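Local coordinates for SidF, inhibitor of growth family, member 3 (Legionella pneumophila subsp. pneumophila, PDB 4FYE), which hydrolyses phosphoinositides as a bacterial phosphatase, probably removing the 3-phosphate of phosphatidylinositol 3,4,5-trisphosphate, at residues 95-98 against 99-102; 86-89 against 90-94; 153-156 against 157-161; 171-174 against 175-179; 23-26 against 27-30. The protein carries 1 engineered substitution. One frame throughout, in Å; residues are numbered along the deposited sequence.

Interaction 1 of 5, residues 95-98 against 99-102; sequences KGEK and DLRK
Arg101 folds back over the backbone of Gly96 and Glu97 at the N-terminal end of helix 98-119, where Glu97 occupies the N-cap position. Arg101 NE donates to Glu97 O over 3.0 Å with a nearly straight N-H...O angle of 164°. That oxygen lies close to the guanidinium plane, but NE approaches it from well above the carbonyl plane. The backbone N of Arg101 makes a second, weak bond to Glu97 O, so a single carbonyl holds Arg101 both by its backbone N and by NE of its side chain. The bend at chi3 (-74°) turns the guanidinium back toward the cap. Lys98 runs alongside in the same direction, its CG 3.4 Å from Arg101 NH2. The two positive ends also come near each other, Lys98 NZ standing 4.0 Å from Arg101 NH2, and both reach the carboxylate of Asp93 in salt bridges that probably offset the like charges. On the more exposed flank Glu97 lies beside Leu100, with OE2 3.7 Å from Leu100 CD1. The first strong backbone bond of the helix among these residues is Lys102 N to Lys98 O, 2.9 Å, while the ammonium NZ of Lys98 donates to Lys95 O at 2.7 Å.

Interaction 2 of 5, residues 86-89 against 90-94; sequences AKSL and IDKDK
Asp91 sits on the carbonyl of Lys87 one turn earlier in the helix, with both CB and CG 3.3 Å from Lys87 O. The main chain sets this distance, because Asp91 N donates to the same oxygen at 2.9 Å. Next to it, Ile90 reaches back along the helix, its CD1 3.6 Å from Ala86 O. CG1 stands between the backbone N and the carbonyl carbon (chi1 71°), which brings that branch back over the preceding turn. Ile90 N bonds to Ala86 O at 3.1 Å, and Lys92 N continues the pattern to Ser88 O. Their side chains meet only loosely, Lys92 CE lying 4.2 Å from Ser88 OG. At the end of the segment CB of Asp93 closes to 3.2 Å on Leu89 O as the chain leaves the helix.

Residues farther off hold the polar ends. Lys102 forms a salt bridge with Asp91, and Glu173 of helix 167-180 receives both Ser88 OG and Lys92 NZ, so one carboxylate ties two successive turns together. The buried Leu89 packs on Ala169, Leu170 and His165, whereas Ile90 faces Arg101, Lys102 and Ser163. These are the last turns of helix 71-92 before a short loop reverses the chain into helix 98-119, the turn of an antiparallel helical hairpin.

Interaction 3 of 5, residues 153-156 against 157-161; sequences QQFT and QAVAK
A CH-pi contact between residues four apart on one helix joins Phe155 to Val159, near the C-terminal end of helix 136-163 and on its buried side. Methyl CG2 of Val159 lies over one face of the phenyl ring, 3.5 Å from the centroid of Phe155 and 20° off the ring normal. It is displaced toward the rim, and its nearest ring atoms are CE1 and CZ of Phe155, both 3.4 Å from Val159 CG2. With chi1 at 165°, CG of Phe155 stands opposite its own backbone N, and the ring extends toward the following turn. Val159 directs CG1 elsewhere and keeps CG2 beside its N, so this one methyl fills the gap between ring and backbone; it is also just 3.1 Å from Phe155 O, a tight fit.

Main-chain bonds fix the spacing of the pair. Val159 N donates to Phe155 O at 3.0 Å, and Ala158 N adds a weak bond to the same oxygen. Ala160 N reaches Thr156 O at 3.1 Å.

Outside the pair, the ring of Phe155 meets Phe112 with the planes inclined at about 55° and touches Ala109, Ile79 and Leu82, while Val159 contacts Ala86 and Ile105. Phe155 and Val159 thus pack against both helix 71-92 and helix 98-119, and Thr156 and Ala160 meet Leu167 of helix 167-180.

Interaction 4 of 5, residues 171-174 against 175-179; sequences DKEG and HNIRS
Arg178 lays its guanidinium flat against the peptide of Gly174, one turn earlier in the alpha helix 167-180. Gly174 O stands over the centre of the guanidinium face, 3.3 Å above the plane, and CZ of Arg178 is 3.4 Å from the carbonyl carbon of Gly174. The bend at chi3 (-69°) folds the chain back over the turn, and the glycine, having no side chain, lets the flat group approach its backbone. The guanidinium lies face-on to the carbonyl without a hydrogen bond to its oxygen; the bond there comes from the backbone, Arg178 N to Gly174 O at 3.1 Å. Arg178 NE instead has a weak bond to Asn711 O.

The histidine was modelled in two conformers. In the one described, Arg178 NH2 lies over the centre of the His175 ring, while Asp171 comes to the ring's edge with its carboxylate almost perpendicular to it, planes 89° apart. OD1 of Asp171 is 3.5 Å from both CD2 and NE2 of His175. Both approaches to the ring hold for this conformer only and remain provisional.

On another side of the helix, Glu173 crosses Ile177 at about a right angle, its OE2 3.7 Å from Ile177 CG2. That same methyl is pressed to 3.0 Å from Glu173 O. The carboxylate is steered from outside the helix, by Ser88 and Lys92 of helix 71-92.

The carbonyl of His175 is gripped twice by the residue one turn later: Ser179 OG (2.9 Å) and Ser179 N (3.0 Å) reach His175 O from opposite faces of its plane.

Interaction 5 of 5, residues 23-26 against 27-30; sequences VPSQ and NQHL
Val23 and Asn27 meet across a short 3-10 turn in the loop between helix 9-16 and strand 39-42, where the chain coils once before moving on. Two successive backbone bonds, each spanning three residues, define the turn: Asn27 N to Pro24 O at 3.0 Å and Gln28 N to Ser25 O at 3.1 Å. In both, the donor stands well above the carbonyl plane, and the second bond is the straighter at its hydrogen (167°).

The tighter side is formed by Val23, the CB of Asn27 and Gln28. The side chains of Val23 and Asn27 cross at a slant, with Val23 CG1 3.8 Å from Asn27 CB. Val23 and Gln28 are tied to the sheet: Val23 shares backbone hydrogen bonds with Val40, and its side chain touches Lys42 and Gln50, whereas Gln28 packs on Val40 and Gln50. Gln50 also bonds to the backbone on the way out of the turn, through Asn27 O and His29 N.

The amide end of Asn27 and the side chain of Gln26 form the looser, exposed side. The two side chains run side by side in the same direction with amide planes 38° apart, and CG of Gln26 comes within 3.5 Å of Asn27 ND2. What joins them is a weak bond, Asn27 ND2 to Gln26 O at 3.4 Å, so this flank is probably less firmly fixed. The ring of Pro24 adds little, its CG 4.2 Å from Asn27 OD1.

Gln28 then doubles back under the turn as an extended chain (chi2 176°), bringing its amide against the Ser25 backbone, with Gln28 NE2 3.4 Å from Ser25 CA.

In the fold
Along the chain the order is interaction 5, 2, 1, 3 and 4. In the hairpin of helices 71-92 and 98-119, interaction 2 ends the first arm, and interaction 1 spans the loop and the start of the second; their centres are about 9 Å apart and salt bridges join them. Interaction 3, on helix 136-163, touches interaction 2 through Ala86 and Val159, and interaction 4, on helix 167-180, is fastened to interaction 2 by Glu173. Interaction 2 therefore links a helical cluster running from the outer edge of the chain (interactions 1 to 3) inward to interaction 4. Interaction 5 lies apart, beside the six-stranded sheet, about 17 Å centre to centre from interaction 4, whose helix leads on to strand 184-189.

Interaction 1 of 5, residues 95-98 against 99-102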
loop_
_atom_site.group_PDB
_atom_site.type_symbol
_atom_site.label_atom_id
_atom_site.label_comp_id
_atom_site.label_asym_id
_atom_site.label_seq_id
_atom_site.Cartn_x
_atom_site.Cartn_y
_atom_site.Cartn_z
ATOM N N LYS A 95 -24.164 21.851 -22.837
ATOM C CA LYS A 95 -24.329 21.970 -24.284
ATOM C C LYS A 95 -25.208 20.814 -24.870
ATOM O O LYS A 95 -25.517 19.851 -24.179
ATOM C CB LYS A 95 -22.957 22.161 -25.000
ATOM C CG LYS A 95 -21.938 23.084 -24.286
ATOM C CD LYS A 95 -20.720 23.529 -25.137
ATOM C CE LYS A 95 -19.652 22.452 -25.440
ATOM N NZ LYS A 95 -18.750 21.933 -24.340
ATOM N N GLY A 96 -25.667 20.944 -26.114
ATOM C CA GLY A 96 -26.577 19.953 -26.696
ATOM C C GLY A 96 -25.893 19.084 -27.737
ATOM O O GLY A 96 -24.649 19.019 -27.794
ATOM N N GLU A 97 -26.709 18.437 -28.574
ATOM C CA GLU A 97 -26.246 17.484 -29.583
ATOM C C GLU A 97 -25.427 16.423 -28.903
ATOM O O GLU A 97 -24.301 16.123 -29.299
ATOM C CB GLU A 97 -25.398 18.176 -30.628
ATOM C CG GLU A 97 -26.147 19.257 -31.378
ATOM C CD GLU A 97 -25.469 19.557 -32.686
ATOM O OE1 GLU A 97 -26.181 19.925 -33.648
ATOM O OE2 GLU A 97 -24.222 19.384 -32.748
ATOM N N LYS A 98 -25.988 15.874 -27.844
ATOM C CA LYS A 98 -25.295 14.901 -27.090
ATOM C C LYS A 98 -25.085 13.679 -27.953
ATOM O O LYS A 98 -23.963 13.150 -28.057
ATOM C CB LYS A 98 -26.072 14.589 -25.822
ATOM C CG LYS A 98 -25.790 15.590 -24.712
ATOM C CD LYS A 98 -26.996 15.841 -23.823
ATOM C CE LYS A 98 -26.600 16.502 -22.500
ATOM N NZ LYS A 98 -25.639 17.647 -22.580
ATOM N N ASP A 99 -26.137 13.251 -28.624
ATOM C CA ASP A 99 -26.049 12.078 -29.473
ATOM C C ASP A 99 -25.075 12.209 -30.622
ATOM O O ASP A 99 -24.232 11.335 -30.792
ATOM C CB ASP A 99 -27.425 11.659 -29.956
ATOM C CG ASP A 99 -28.039 10.630 -29.060
ATOM O OD1 ASP A 99 -27.518 10.430 -27.941
ATOM O OD2 ASP A 99 -29.036 10.017 -29.486
ATOM N N LEU A 100 -25.142 13.300 -31.368
ATOM C CA LEU A 100 -24.200 13.554 -32.442
ATOM C C LEU A 100 -22.766 13.314 -31.984
ATOM O O LEU A 100 -21.950 12.724 -32.701
ATOM C CB LEU A 100 -24.333 14.990 -32.963
ATOM C CG LEU A 100 -23.532 15.240 -34.254
ATOM C CD1 LEU A 100 -24.056 16.434 -35.052
ATOM C CD2 LEU A 100 -22.006 15.326 -34.036
ATOM N N ARG A 101 -22.469 13.783 -30.783
ATOM C CA ARG A 101 -21.119 13.792 -30.305
ATOM C C ARG A 101 -20.724 12.428 -29.794
ATOM O O ARG A 101 -19.611 11.987 -30.061
ATOM C CB ARG A 101 -20.951 14.838 -29.214
ATOM C CG ARG A 101 -20.916 16.289 -29.704
ATOM C CD ARG A 101 -20.781 17.181 -28.478
ATOM N NE ARG A 101 -22.033 17.271 -27.725
ATOM C CZ ARG A 101 -22.156 17.627 -26.446
ATOM N NH1 ARG A 101 -21.097 17.890 -25.693
ATOM N NH2 ARG A 101 -23.366 17.689 -25.906
ATOM N N LYS A 102 -21.626 11.749 -29.083
ATOM C CA LYS A 102 -21.355 10.384 -28.608
ATOM C C LYS A 102 -21.116 9.433 -29.768
ATOM O O LYS A 102 -20.094 8.705 -29.792
ATOM C CB LYS A 102 -22.488 9.866 -27.751
ATOM C CG LYS A 102 -22.557 10.555 -26.409
ATOM C CD LYS A 102 -23.274 9.738 -25.359
ATOM C CE LYS A 102 -24.755 9.663 -25.669
ATOM N NZ LYS A 102 -25.354 9.529 -24.330
#

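Interaction 2 of 5, residues 86-89 against 90-94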
loop_
_atom_site.group_PDB
_atom_site.type_symbol
_atom_site.label_atom_id
_atom_site.label_comp_id
_atom_site.label_asym_id
_atom_site.label_seq_id
_atom_site.Cartn_x
_atom_site.Cartn_y
_atom_site.Cartn_z
ATOM N N ALA A 86 -15.392 10.268 -21.958
ATOM C CA ALA A 86 -15.935 11.223 -22.846
ATOM C C ALA A 86 -17.425 11.243 -22.758
ATOM O O ALA A 86 -18.005 12.305 -22.809
ATOM C CB ALA A 86 -15.473 10.990 -24.281
ATOM N N LYS A 87 -18.055 10.076 -22.631
ATOM C CA LYS A 87 -19.510 10.008 -22.804
ATOM C C LYS A 87 -20.163 10.535 -21.546
ATOM O O LYS A 87 -21.234 11.201 -21.576
ATOM C CB LYS A 87 -19.958 8.585 -23.095
ATOM C CG LYS A 87 -19.765 8.204 -24.542
ATOM C CD LYS A 87 -20.343 6.835 -24.843
ATOM C CE LYS A 87 -20.140 6.553 -26.306
ATOM N NZ LYS A 87 -20.931 5.381 -26.713
ATOM N N SER A 88 -19.481 10.259 -20.442
ATOM C CA SER A 88 -19.916 10.719 -19.129
ATOM C C SER A 88 -19.911 12.255 -19.119
ATOM O O SER A 88 -20.896 12.854 -18.718
ATOM C CB SER A 88 -19.037 10.125 -18.035
ATOM O OG SER A 88 -19.521 10.493 -16.769
ATOM N N LEU A 89 -18.845 12.869 -19.643
ATOM C CA LEU A 89 -18.744 14.338 -19.712
ATOM C C LEU A 89 -19.771 14.996 -20.585
ATOM O O LEU A 89 -20.393 15.981 -20.150
ATOM C CB LEU A 89 -17.349 14.824 -20.114
ATOM C CG LEU A 89 -16.474 15.486 -19.038
ATOM C CD1 LEU A 89 -16.861 15.108 -17.616
ATOM C CD2 LEU A 89 -14.979 15.320 -19.273
ATOM N N ILE A 90 -19.980 14.469 -21.795
ATOM C CA ILE A 90 -21.032 15.062 -22.653
ATOM C C ILE A 90 -22.454 14.823 -22.134
ATOM O O ILE A 90 -23.354 15.598 -22.443
ATOM C CB ILE A 90 -20.883 14.802 -24.190
ATOM C CG1 ILE A 90 -21.170 13.362 -24.585
ATOM C CG2 ILE A 90 -19.485 15.191 -24.694
ATOM C CD1 ILE A 90 -20.162 12.856 -25.623
ATOM N N ASP A 91 -22.643 13.776 -21.326
ATOM C CA ASP A 91 -23.951 13.496 -20.693
ATOM C C ASP A 91 -24.248 14.466 -19.561
ATOM O O ASP A 91 -25.372 14.935 -19.423
ATOM C CB ASP A 91 -24.068 12.051 -20.176
ATOM C CG ASP A 91 -24.553 11.054 -21.249
ATOM O OD1 ASP A 91 -24.574 11.379 -22.467
ATOM O OD2 ASP A 91 -24.895 9.911 -20.862
ATOM N N LYS A 92 -23.247 14.800 -18.766
ATOM C CA LYS A 92 -23.519 15.701 -17.673
ATOM C C LYS A 92 -23.315 17.172 -18.042
ATOM O O LYS A 92 -23.479 18.034 -17.184
ATOM C CB LYS A 92 -22.769 15.286 -16.394
ATOM C CG LYS A 92 -21.366 15.853 -16.254
ATOM C CD LYS A 92 -20.756 15.475 -14.916
ATOM C CE LYS A 92 -20.724 13.966 -14.745
ATOM N NZ LYS A 92 -19.694 13.630 -13.728
ATOM N N ASP A 93 -23.012 17.471 -19.311
ATOM C CA ASP A 93 -22.696 18.860 -19.714
ATOM C C ASP A 93 -23.931 19.698 -20.074
ATOM O O ASP A 93 -25.022 19.149 -20.234
ATOM C CB ASP A 93 -21.526 18.965 -20.732
ATOM C CG ASP A 93 -21.951 18.839 -22.213
ATOM O OD1 ASP A 93 -23.128 19.076 -22.577
ATOM O OD2 ASP A 93 -21.060 18.527 -23.039
ATOM N N LYS A 94 -23.751 21.013 -20.202
ATOM C CA LYS A 94 -24.872 21.904 -20.501
ATOM C C LYS A 94 -25.142 22.162 -21.982
ATOM O O LYS A 94 -26.247 22.610 -22.326
ATOM C CB LYS A 94 -24.790 23.207 -19.705
ATOM C CG LYS A 94 -25.952 23.340 -18.740
ATOM C CD LYS A 94 -25.651 22.830 -17.328
ATOM C CE LYS A 94 -26.938 22.991 -16.520
ATOM N NZ LYS A 94 -26.699 23.372 -15.098
#

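Interaction 3 of 5, residues 153-156 against 157-161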
loop_
_atom_site.group_PDB
_atom_site.type_symbol
_atom_site.label_atom_id
_atom_site.label_comp_id
_atom_site.label_asym_id
_atom_site.label_seq_id
_atom_site.Cartn_x
_atom_site.Cartn_y
_atom_site.Cartn_z
ATOM N N GLN A 153 -2.362 9.545 -29.635
ATOM C CA GLN A 153 -2.365 11.000 -29.540
ATOM C C GLN A 153 -3.332 11.571 -30.532
ATOM O O GLN A 153 -4.142 12.436 -30.173
ATOM C CB GLN A 153 -0.981 11.619 -29.724
ATOM C CG GLN A 153 -0.201 11.420 -28.439
ATOM C CD GLN A 153 1.307 11.295 -28.631
ATOM O OE1 GLN A 153 1.826 11.307 -29.763
ATOM N NE2 GLN A 153 2.026 11.192 -27.512
ATOM N N GLN A 154 -3.299 11.099 -31.775
ATOM C CA GLN A 154 -4.300 11.598 -32.743
ATOM C C GLN A 154 -5.740 11.270 -32.276
ATOM O O GLN A 154 -6.664 12.119 -32.348
ATOM C CB GLN A 154 -3.993 11.069 -34.107
ATOM C CG GLN A 154 -2.691 11.617 -34.701
ATOM C CD GLN A 154 -2.293 10.775 -35.888
ATOM O OE1 GLN A 154 -2.777 9.664 -36.012
ATOM N NE2 GLN A 154 -1.448 11.293 -36.786
ATOM N N PHE A 155 -5.932 10.081 -31.699
ATOM C CA PHE A 155 -7.296 9.731 -31.302
ATOM C C PHE A 155 -7.802 10.650 -30.197
ATOM O O PHE A 155 -8.905 11.158 -30.274
ATOM C CB PHE A 155 -7.430 8.254 -30.887
ATOM C CG PHE A 155 -8.715 7.930 -30.134
ATOM C CD1 PHE A 155 -9.972 8.012 -30.760
ATOM C CD2 PHE A 155 -8.674 7.577 -28.798
ATOM C CE1 PHE A 155 -11.141 7.708 -30.056
ATOM C CE2 PHE A 155 -9.821 7.268 -28.088
ATOM C CZ PHE A 155 -11.059 7.326 -28.704
ATOM N N THR A 156 -6.995 10.822 -29.156
ATOM C CA THR A 156 -7.374 11.692 -28.055
ATOM C C THR A 156 -7.568 13.167 -28.488
ATOM O O THR A 156 -8.494 13.812 -28.060
ATOM C CB THR A 156 -6.465 11.522 -26.775
ATOM O OG1 THR A 156 -5.531 12.585 -26.652
ATOM C CG2 THR A 156 -5.713 10.253 -26.751
ATOM N N GLN A 157 -6.729 13.696 -29.360
ATOM C CA GLN A 157 -6.933 15.067 -29.844
ATOM C C GLN A 157 -8.326 15.225 -30.485
ATOM O O GLN A 157 -8.968 16.320 -30.429
ATOM C CB GLN A 157 -5.794 15.430 -30.797
ATOM C CG GLN A 157 -5.942 16.775 -31.495
ATOM C CD GLN A 157 -5.279 16.807 -32.877
ATOM O OE1 GLN A 157 -4.859 15.757 -33.434
ATOM N NE2 GLN A 157 -5.165 18.008 -33.434
ATOM N N ALA A 158 -8.803 14.122 -31.064
ATOM C CA ALA A 158 -10.013 14.124 -31.882
ATOM C C ALA A 158 -11.212 13.910 -31.022
ATOM O O ALA A 158 -12.305 14.313 -31.366
ATOM C CB ALA A 158 -9.969 13.040 -32.945
ATOM N N VAL A 159 -11.015 13.245 -29.905
ATOM C CA VAL A 159 -12.067 13.072 -28.922
ATOM C C VAL A 159 -12.281 14.399 -28.205
ATOM O O VAL A 159 -13.392 14.667 -27.723
ATOM C CB VAL A 159 -11.668 12.032 -27.849
ATOM C CG1 VAL A 159 -12.764 11.834 -26.832
ATOM C CG2 VAL A 159 -11.368 10.707 -28.470
ATOM N N ALA A 160 -11.235 15.224 -28.069
ATOM C CA ALA A 160 -11.403 16.448 -27.262
ATOM C C ALA A 160 -12.086 17.493 -28.101
ATOM O O ALA A 160 -12.822 18.321 -27.589
ATOM C CB ALA A 160 -10.080 16.965 -26.695
ATOM N N LYS A 161 -11.821 17.449 -29.392
ATOM C CA LYS A 161 -12.448 18.339 -30.346
ATOM C C LYS A 161 -13.913 18.015 -30.431
ATOM O O LYS A 161 -14.732 18.889 -30.321
ATOM C CB LYS A 161 -11.795 18.203 -31.730
ATOM C CG LYS A 161 -12.609 18.795 -32.863
ATOM C CD LYS A 161 -13.141 20.201 -32.596
ATOM C CE LYS A 161 -12.038 21.236 -32.722
ATOM N NZ LYS A 161 -12.581 22.543 -33.226
#

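Interaction 4 of 5, residues 171-174 against 175-179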
loop_
_atom_site.group_PDB
_atom_site.type_symbol
_atom_site.label_atom_id
_atom_site.label_comp_id
_atom_site.label_asym_id
_atom_site.label_seq_id
_atom_site.Cartn_x
_atom_site.Cartn_y
_atom_site.Cartn_z
ATOM N N ASP A 171 -9.489 13.316 -18.441
ATOM C CA ASP A 171 -8.629 12.624 -17.499
ATOM C C ASP A 171 -9.263 12.588 -16.117
ATOM O O ASP A 171 -9.569 11.507 -15.570
ATOM C CB ASP A 171 -7.297 13.379 -17.502
ATOM C CG ASP A 171 -6.304 12.837 -16.499
ATOM O OD1 ASP A 171 -5.967 11.618 -16.554
ATOM O OD2 ASP A 171 -5.856 13.657 -15.660
ATOM N N LYS A 172 -9.529 13.781 -15.580
ATOM C CA LYS A 172 -10.251 13.930 -14.318
ATOM C C LYS A 172 -11.517 13.105 -14.301
ATOM O O LYS A 172 -11.786 12.423 -13.336
ATOM C CB LYS A 172 -10.595 15.392 -14.094
ATOM C CG LYS A 172 -10.579 15.851 -12.643
ATOM C CD LYS A 172 -10.235 17.343 -12.564
ATOM C CE LYS A 172 -8.735 17.588 -12.750
ATOM N NZ LYS A 172 -8.430 18.880 -13.433
ATOM N N GLU A 173 -12.319 13.146 -15.353
ATOM C CA GLU A 173 -13.529 12.303 -15.323
ATOM C C GLU A 173 -13.252 10.782 -15.373
ATOM O O GLU A 173 -13.997 9.987 -14.832
ATOM C CB GLU A 173 -14.472 12.683 -16.448
ATOM C CG GLU A 173 -15.814 11.989 -16.376
ATOM C CD GLU A 173 -16.666 12.458 -15.193
ATOM O OE1 GLU A 173 -16.205 13.297 -14.366
ATOM O OE2 GLU A 173 -17.823 11.986 -15.086
ATOM N N GLY A 174 -12.202 10.373 -16.070
ATOM C CA GLY A 174 -11.920 8.958 -16.161
ATOM C C GLY A 174 -11.605 8.482 -14.745
ATOM O O GLY A 174 -12.116 7.439 -14.306
ATOM N N HIS A 175 -10.762 9.260 -14.043
ATOM C CA HIS A 175 -10.438 8.956 -12.667
ATOM C C HIS A 175 -11.681 8.905 -11.814
ATOM O O HIS A 175 -11.826 7.967 -11.019
ATOM C CB HIS A 175 -9.351 9.894 -12.130
ATOM C CG HIS A 175 -7.954 9.577 -12.663
ATOM N ND1 HIS A 175 -7.245 8.501 -12.252
ATOM C CD2 HIS A 175 -7.151 10.236 -13.603
ATOM C CE1 HIS A 175 -6.050 8.472 -12.888
ATOM N NE2 HIS A 175 -5.992 9.532 -13.713
ATOM N N ASN A 176 -12.617 9.842 -12.004
ATOM C CA ASN A 176 -13.792 9.834 -11.133
ATOM C C ASN A 176 -14.665 8.639 -11.305
ATOM O O ASN A 176 -15.288 8.177 -10.345
ATOM C CB ASN A 176 -14.670 11.078 -11.272
ATOM C CG ASN A 176 -13.979 12.356 -10.821
ATOM O OD1 ASN A 176 -14.512 13.449 -11.053
ATOM N ND2 ASN A 176 -12.780 12.243 -10.205
ATOM N N ILE A 177 -14.772 8.134 -12.520
ATOM C CA ILE A 177 -15.730 7.051 -12.679
ATOM C C ILE A 177 -15.084 5.715 -12.311
ATOM O O ILE A 177 -15.747 4.811 -11.826
ATOM C CB ILE A 177 -16.498 7.083 -14.019
ATOM C CG1 ILE A 177 -15.966 6.054 -15.020
ATOM C CG2 ILE A 177 -16.550 8.501 -14.606
ATOM C CD1 ILE A 177 -16.601 6.205 -16.407
ATOM N N ARG A 178 -13.772 5.628 -12.463
ATOM C CA ARG A 178 -13.078 4.431 -12.039
ATOM C C ARG A 178 -13.173 4.345 -10.502
ATOM O O ARG A 178 -13.350 3.253 -9.960
ATOM C CB ARG A 178 -11.619 4.374 -12.569
ATOM C CG ARG A 178 -11.504 4.131 -14.082
ATOM C CD ARG A 178 -10.070 3.947 -14.562
ATOM N NE ARG A 178 -9.292 5.188 -14.487
ATOM C CZ ARG A 178 -9.254 6.097 -15.461
ATOM N NH1 ARG A 178 -9.958 5.911 -16.575
ATOM N NH2 ARG A 178 -8.533 7.196 -15.317
ATOM N N SER A 179 -13.132 5.498 -9.821
ATOM C CA SER A 179 -13.313 5.564 -8.368
ATOM C C SER A 179 -14.723 5.260 -7.820
ATOM O O SER A 179 -14.839 4.652 -6.768
ATOM C CB SER A 179 -12.814 6.902 -7.841
ATOM O OG SER A 179 -11.459 7.126 -8.226
#

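Interaction 5 of 5, residues 23-26 against 27-30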
loop_
_atom_site.group_PDB
_atom_site.type_symbol
_atom_site.label_atom_id
_atom_site.label_comp_id
_atom_site.label_asym_id
_atom_site.label_seq_id
_atom_site.Cartn_x
_atom_site.Cartn_y
_atom_site.Cartn_z
ATOM N N VAL A 23 -19.540 -12.178 -15.752
ATOM C CA VAL A 23 -20.104 -10.900 -16.172
ATOM C C VAL A 23 -19.702 -10.667 -17.636
ATOM O O VAL A 23 -18.508 -10.759 -17.977
ATOM C CB VAL A 23 -19.499 -9.724 -15.404
ATOM C CG1 VAL A 23 -20.171 -8.423 -15.792
ATOM C CG2 VAL A 23 -19.546 -9.955 -13.903
ATOM N N PRO A 24 -20.691 -10.366 -18.504
ATOM C CA PRO A 24 -20.551 -10.006 -19.944
ATOM C C PRO A 24 -19.937 -8.614 -20.098
ATOM O O PRO A 24 -20.122 -7.779 -19.205
ATOM C CB PRO A 24 -21.995 -9.927 -20.431
ATOM C CG PRO A 24 -22.810 -10.637 -19.401
ATOM C CD PRO A 24 -22.100 -10.531 -18.094
ATOM N N SER A 25 -19.256 -8.356 -21.221
ATOM C CA SER A 25 -18.468 -7.102 -21.416
ATOM C C SER A 25 -19.224 -5.780 -21.270
ATOM O O SER A 25 -18.714 -4.831 -20.677
ATOM C CB SER A 25 -17.752 -7.100 -22.759
ATOM O OG SER A 25 -17.348 -8.409 -23.072
ATOM N N GLN A 26 -20.426 -5.724 -21.835
ATOM C CA GLN A 26 -21.238 -4.512 -21.791
ATOM C C GLN A 26 -21.604 -4.174 -20.352
ATOM O O GLN A 26 -22.045 -3.068 -20.069
ATOM C CB GLN A 26 -22.501 -4.655 -22.657
ATOM C CG GLN A 26 -23.619 -5.488 -22.041
ATOM C CD GLN A 26 -23.623 -6.956 -22.465
ATOM O OE1 GLN A 26 -24.693 -7.541 -22.691
ATOM N NE2 GLN A 26 -22.440 -7.568 -22.554
ATOM N N ASN A 27 -21.413 -5.127 -19.441
ATOM C CA ASN A 27 -21.767 -4.915 -18.051
ATOM C C ASN A 27 -20.587 -4.632 -17.125
ATOM O O ASN A 27 -20.785 -4.359 -15.942
ATOM C CB ASN A 27 -22.596 -6.077 -17.524
ATOM C CG ASN A 27 -24.025 -6.085 -18.087
ATOM O OD1 ASN A 27 -24.696 -7.109 -18.007
ATOM N ND2 ASN A 27 -24.495 -4.946 -18.654
ATOM N N GLN A 28 -19.369 -4.657 -17.661
ATOM C CA GLN A 28 -18.177 -4.436 -16.812
ATOM C C GLN A 28 -18.056 -2.961 -16.467
ATOM O O GLN A 28 -18.504 -2.101 -17.226
ATOM C CB GLN A 28 -16.912 -4.964 -17.495
ATOM C CG GLN A 28 -17.127 -6.351 -18.084
ATOM C CD GLN A 28 -15.957 -6.906 -18.855
ATOM O OE1 GLN A 28 -14.971 -6.222 -19.093
ATOM N NE2 GLN A 28 -16.053 -8.178 -19.226
ATOM N N HIS A 29 -17.496 -2.668 -15.302
ATOM C CA HIS A 29 -17.205 -1.281 -14.952
ATOM C C HIS A 29 -16.187 -0.537 -15.828
ATOM O O HIS A 29 -16.167 0.699 -15.878
ATOM C CB HIS A 29 -16.829 -1.231 -13.474
ATOM C CG HIS A 29 -17.927 -1.766 -12.561
ATOM N ND1 HIS A 29 -19.262 -1.493 -12.763
ATOM C CD2 HIS A 29 -17.856 -2.570 -11.435
ATOM C CE1 HIS A 29 -19.987 -2.112 -11.825
ATOM N NE2 HIS A 29 -19.130 -2.782 -11.011
ATOM N N LEU A 30 -15.317 -1.260 -16.517
ATOM C CA LEU A 30 -14.297 -0.610 -17.328
ATOM C C LEU A 30 -13.591 -1.693 -18.141
ATOM O O LEU A 30 -13.728 -2.886 -17.850
ATOM C CB LEU A 30 -13.319 0.172 -16.430
ATOM C CG LEU A 30 -12.244 -0.639 -15.677
ATOM C CD1 LEU A 30 -10.811 -0.337 -16.149
ATOM C CD2 LEU A 30 -12.385 -0.355 -14.207
#